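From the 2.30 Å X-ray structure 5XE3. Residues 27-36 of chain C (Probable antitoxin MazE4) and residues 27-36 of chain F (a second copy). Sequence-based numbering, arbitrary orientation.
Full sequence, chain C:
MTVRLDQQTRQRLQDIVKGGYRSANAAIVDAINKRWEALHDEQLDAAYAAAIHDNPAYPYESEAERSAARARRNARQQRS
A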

# COMPACT_ATOMS: atom_id res chain seq x y z
N ALA C 27 9.57 14.60 -18.77
CA ALA C 27 8.51 14.51 -17.75
C ALA C 27 7.16 13.99 -18.26
O ALA C 27 6.56 13.13 -17.66
CB ALA C 27 8.36 15.84 -17.07
N ILE C 28 6.72 14.47 -19.40
CA ILE C 28 5.42 14.05 -19.96
C ILE C 28 5.48 12.61 -20.43
O ILE C 28 4.55 11.81 -20.21
CB ILE C 28 4.98 15.00 -21.08
CG1 ILE C 28 4.65 16.38 -20.49
CG2 ILE C 28 3.76 14.43 -21.81
CD1 ILE C 28 4.48 17.48 -21.51
N VAL C 29 6.61 12.26 -21.04
CA VAL C 29 6.89 10.88 -21.41
C VAL C 29 6.79 9.99 -20.17
O VAL C 29 6.10 8.96 -20.17
CB VAL C 29 8.29 10.80 -22.07
CG1 VAL C 29 8.85 9.38 -22.12
CG2 VAL C 29 8.22 11.38 -23.48
N ASP C 30 7.48 10.39 -19.12
CA ASP C 30 7.45 9.62 -17.91
C ASP C 30 6.09 9.58 -17.24
O ASP C 30 5.69 8.53 -16.75
CB ASP C 30 8.46 10.14 -16.92
CG ASP C 30 8.95 9.02 -15.97
OD1 ASP C 30 9.12 7.86 -16.45
OD2 ASP C 30 9.17 9.32 -14.76
N ALA C 31 5.36 10.70 -17.24
CA ALA C 31 4.01 10.69 -16.69
C ALA C 31 3.11 9.76 -17.48
O ALA C 31 2.32 9.03 -16.87
CB ALA C 31 3.43 12.11 -16.60
N ILE C 32 3.28 9.69 -18.79
CA ILE C 32 2.44 8.82 -19.61
C ILE C 32 2.76 7.39 -19.26
O ILE C 32 1.88 6.56 -19.06
CB ILE C 32 2.65 9.06 -21.12
CG1 ILE C 32 2.17 10.45 -21.51
CG2 ILE C 32 1.88 8.05 -21.97
CD1 ILE C 32 2.70 10.89 -22.87
N ASN C 33 4.06 7.11 -19.15
CA ASN C 33 4.51 5.74 -18.81
C ASN C 33 4.14 5.26 -17.42
O ASN C 33 3.75 4.12 -17.27
CB ASN C 33 6.02 5.61 -18.98
CG ASN C 33 6.40 5.31 -20.41
OD1 ASN C 33 5.95 4.31 -20.99
ND2 ASN C 33 7.21 6.18 -20.99
N LYS C 34 4.28 6.13 -16.43
CA LYS C 34 3.82 5.83 -15.06
C LYS C 34 2.32 5.60 -14.97
O LYS C 34 1.87 4.71 -14.26
CB LYS C 34 4.19 6.97 -14.11
CG LYS C 34 5.71 7.14 -13.94
CD LYS C 34 6.25 6.31 -12.82
CE LYS C 34 7.55 6.87 -12.24
NZ LYS C 34 8.70 6.24 -12.92
N ARG C 35 1.54 6.38 -15.70
CA ARG C 35 0.10 6.21 -15.74
C ARG C 35 -0.27 4.87 -16.36
O ARG C 35 -1.16 4.13 -15.83
CB ARG C 35 -0.58 7.34 -16.51
CG ARG C 35 -2.11 7.25 -16.60
CD ARG C 35 -2.77 7.38 -15.22
NE ARG C 35 -4.23 7.16 -15.27
CZ ARG C 35 -4.98 6.77 -14.25
NH1 ARG C 35 -4.46 6.52 -13.04
NH2 ARG C 35 -6.28 6.62 -14.44
N TRP C 36 0.41 4.53 -17.46
CA TRP C 36 0.16 3.25 -18.10
C TRP C 36 0.47 2.09 -17.14
O TRP C 36 -0.29 1.11 -17.04
CB TRP C 36 0.96 3.14 -19.40
CG TRP C 36 0.64 1.91 -20.12
CD1 TRP C 36 -0.36 1.71 -21.01
CD2 TRP C 36 1.30 0.67 -19.97
NE1 TRP C 36 -0.35 0.42 -21.47
CE2 TRP C 36 0.66 -0.25 -20.83
CE3 TRP C 36 2.39 0.24 -19.20
CZ2 TRP C 36 1.05 -1.59 -20.93
CZ3 TRP C 36 2.79 -1.10 -19.30
CH2 TRP C 36 2.13 -2.00 -20.15
N ALA F 27 -5.91 12.55 -21.58
CA ALA F 27 -4.98 11.56 -20.99
C ALA F 27 -3.64 12.13 -20.51
O ALA F 27 -3.26 11.91 -19.39
CB ALA F 27 -4.77 10.43 -21.95
N ILE F 28 -2.98 12.94 -21.32
CA ILE F 28 -1.67 13.51 -20.96
C ILE F 28 -1.79 14.48 -19.82
O ILE F 28 -0.98 14.48 -18.89
CB ILE F 28 -1.01 14.19 -22.17
CG1 ILE F 28 -0.52 13.10 -23.14
CG2 ILE F 28 0.12 15.09 -21.74
CD1 ILE F 28 -0.36 13.55 -24.59
N VAL F 29 -2.84 15.30 -19.89
CA VAL F 29 -3.25 16.15 -18.78
C VAL F 29 -3.45 15.35 -17.47
O VAL F 29 -2.98 15.73 -16.39
CB VAL F 29 -4.55 16.92 -19.19
CG1 VAL F 29 -5.34 17.45 -17.99
CG2 VAL F 29 -4.17 18.06 -20.14
N ASP F 30 -4.15 14.23 -17.57
CA ASP F 30 -4.34 13.41 -16.41
C ASP F 30 -3.07 12.70 -15.92
O ASP F 30 -2.82 12.63 -14.72
CB ASP F 30 -5.41 12.38 -16.65
CG ASP F 30 -6.09 11.94 -15.36
OD1 ASP F 30 -6.27 12.82 -14.44
OD2 ASP F 30 -6.46 10.72 -15.27
N ALA F 31 -2.26 12.19 -16.84
CA ALA F 31 -0.98 11.62 -16.46
C ALA F 31 -0.09 12.68 -15.80
O ALA F 31 0.56 12.36 -14.80
CB ALA F 31 -0.28 10.95 -17.64
N ILE F 32 -0.13 13.93 -16.26
CA ILE F 32 0.72 14.94 -15.63
C ILE F 32 0.21 15.19 -14.22
O ILE F 32 0.97 15.18 -13.26
CB ILE F 32 0.80 16.27 -16.40
CG1 ILE F 32 1.42 16.07 -17.78
CG2 ILE F 32 1.63 17.29 -15.62
CD1 ILE F 32 1.03 17.14 -18.77
N ASN F 33 -1.09 15.41 -14.10
CA ASN F 33 -1.68 15.64 -12.77
C ASN F 33 -1.51 14.48 -11.80
O ASN F 33 -1.20 14.71 -10.65
CB ASN F 33 -3.16 15.99 -12.89
CG ASN F 33 -3.34 17.44 -13.27
OD1 ASN F 33 -2.89 18.33 -12.55
ND2 ASN F 33 -3.92 17.68 -14.40
N LYS F 34 -1.65 13.26 -12.29
CA LYS F 34 -1.43 12.11 -11.44
C LYS F 34 0.04 11.92 -11.04
O LYS F 34 0.31 11.56 -9.91
CB LYS F 34 -2.00 10.83 -12.09
CG LYS F 34 -3.46 10.68 -11.68
CD LYS F 34 -4.20 9.63 -12.47
CE LYS F 34 -5.47 9.16 -11.77
NZ LYS F 34 -6.24 10.33 -11.32
N ARG F 35 0.96 12.21 -11.94
CA ARG F 35 2.36 12.18 -11.60
C ARG F 35 2.67 13.18 -10.50
O ARG F 35 3.39 12.86 -9.51
CB ARG F 35 3.25 12.44 -12.83
CG ARG F 35 4.75 12.35 -12.58
CD ARG F 35 5.21 10.96 -12.14
NE ARG F 35 6.62 11.03 -11.71
CZ ARG F 35 7.21 10.22 -10.84
NH1 ARG F 35 6.55 9.23 -10.24
NH2 ARG F 35 8.50 10.41 -10.56
N TRP F 36 2.10 14.39 -10.64
CA TRP F 36 2.34 15.43 -9.62
C TRP F 36 1.82 14.96 -8.27
O TRP F 36 2.50 15.09 -7.23
CB TRP F 36 1.71 16.76 -10.04
CG TRP F 36 2.01 17.89 -9.13
CD1 TRP F 36 3.05 18.78 -9.21
CD2 TRP F 36 1.23 18.29 -8.00
NE1 TRP F 36 2.97 19.70 -8.19
CE2 TRP F 36 1.86 19.43 -7.43
CE3 TRP F 36 0.07 17.79 -7.41
CZ2 TRP F 36 1.38 20.07 -6.29
CZ3 TRP F 36 -0.42 18.43 -6.26
CH2 TRP F 36 0.24 19.55 -5.72

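Two copies of the same helix cross almost at right angles in a near-symmetric contact with an alanine and isoleucine core flanked by charged side chains, that pivots on a pair of alanines and involves no hydrogen bond between the stretches. The axes approach to 8.1 Å at 86°, and the paired contacts recur with the chains exchanged. At the crossing, the CA atoms of Ala C31 and Ala F31 lie 5.1 Å apart. Both methyls point toward the partner: the two CB atoms are 4.0 Å apart, and Ala F31 CB reaches Ala C31 O at 3.3 Å. A side chain of one carbon suits this place, where backbone nearly meets backbone.

On one flank the isoleucines fill a buried apolar patch. Ile C28 CG2 meets Ile F28 CG2 at 3.7 Å, and Ile C32 CD1 meets Ile F28 CG1 at 3.9 Å. All four adopt mt rotamers.

Each arginine packs its aliphatic base on the opposing alanine (Arg C35 CB to Ala F31 CB, 3.8 Å), then carries its guanidinium over the other helix. Lys F34 CE lies over one face, 3.1 Å from Arg C35 NH1. Asp F30 OD2, 4.2 Å from Arg C35 NH2, sits well out of the guanidinium plane, so the attraction is between charges only. The summed buried area is 533 Å².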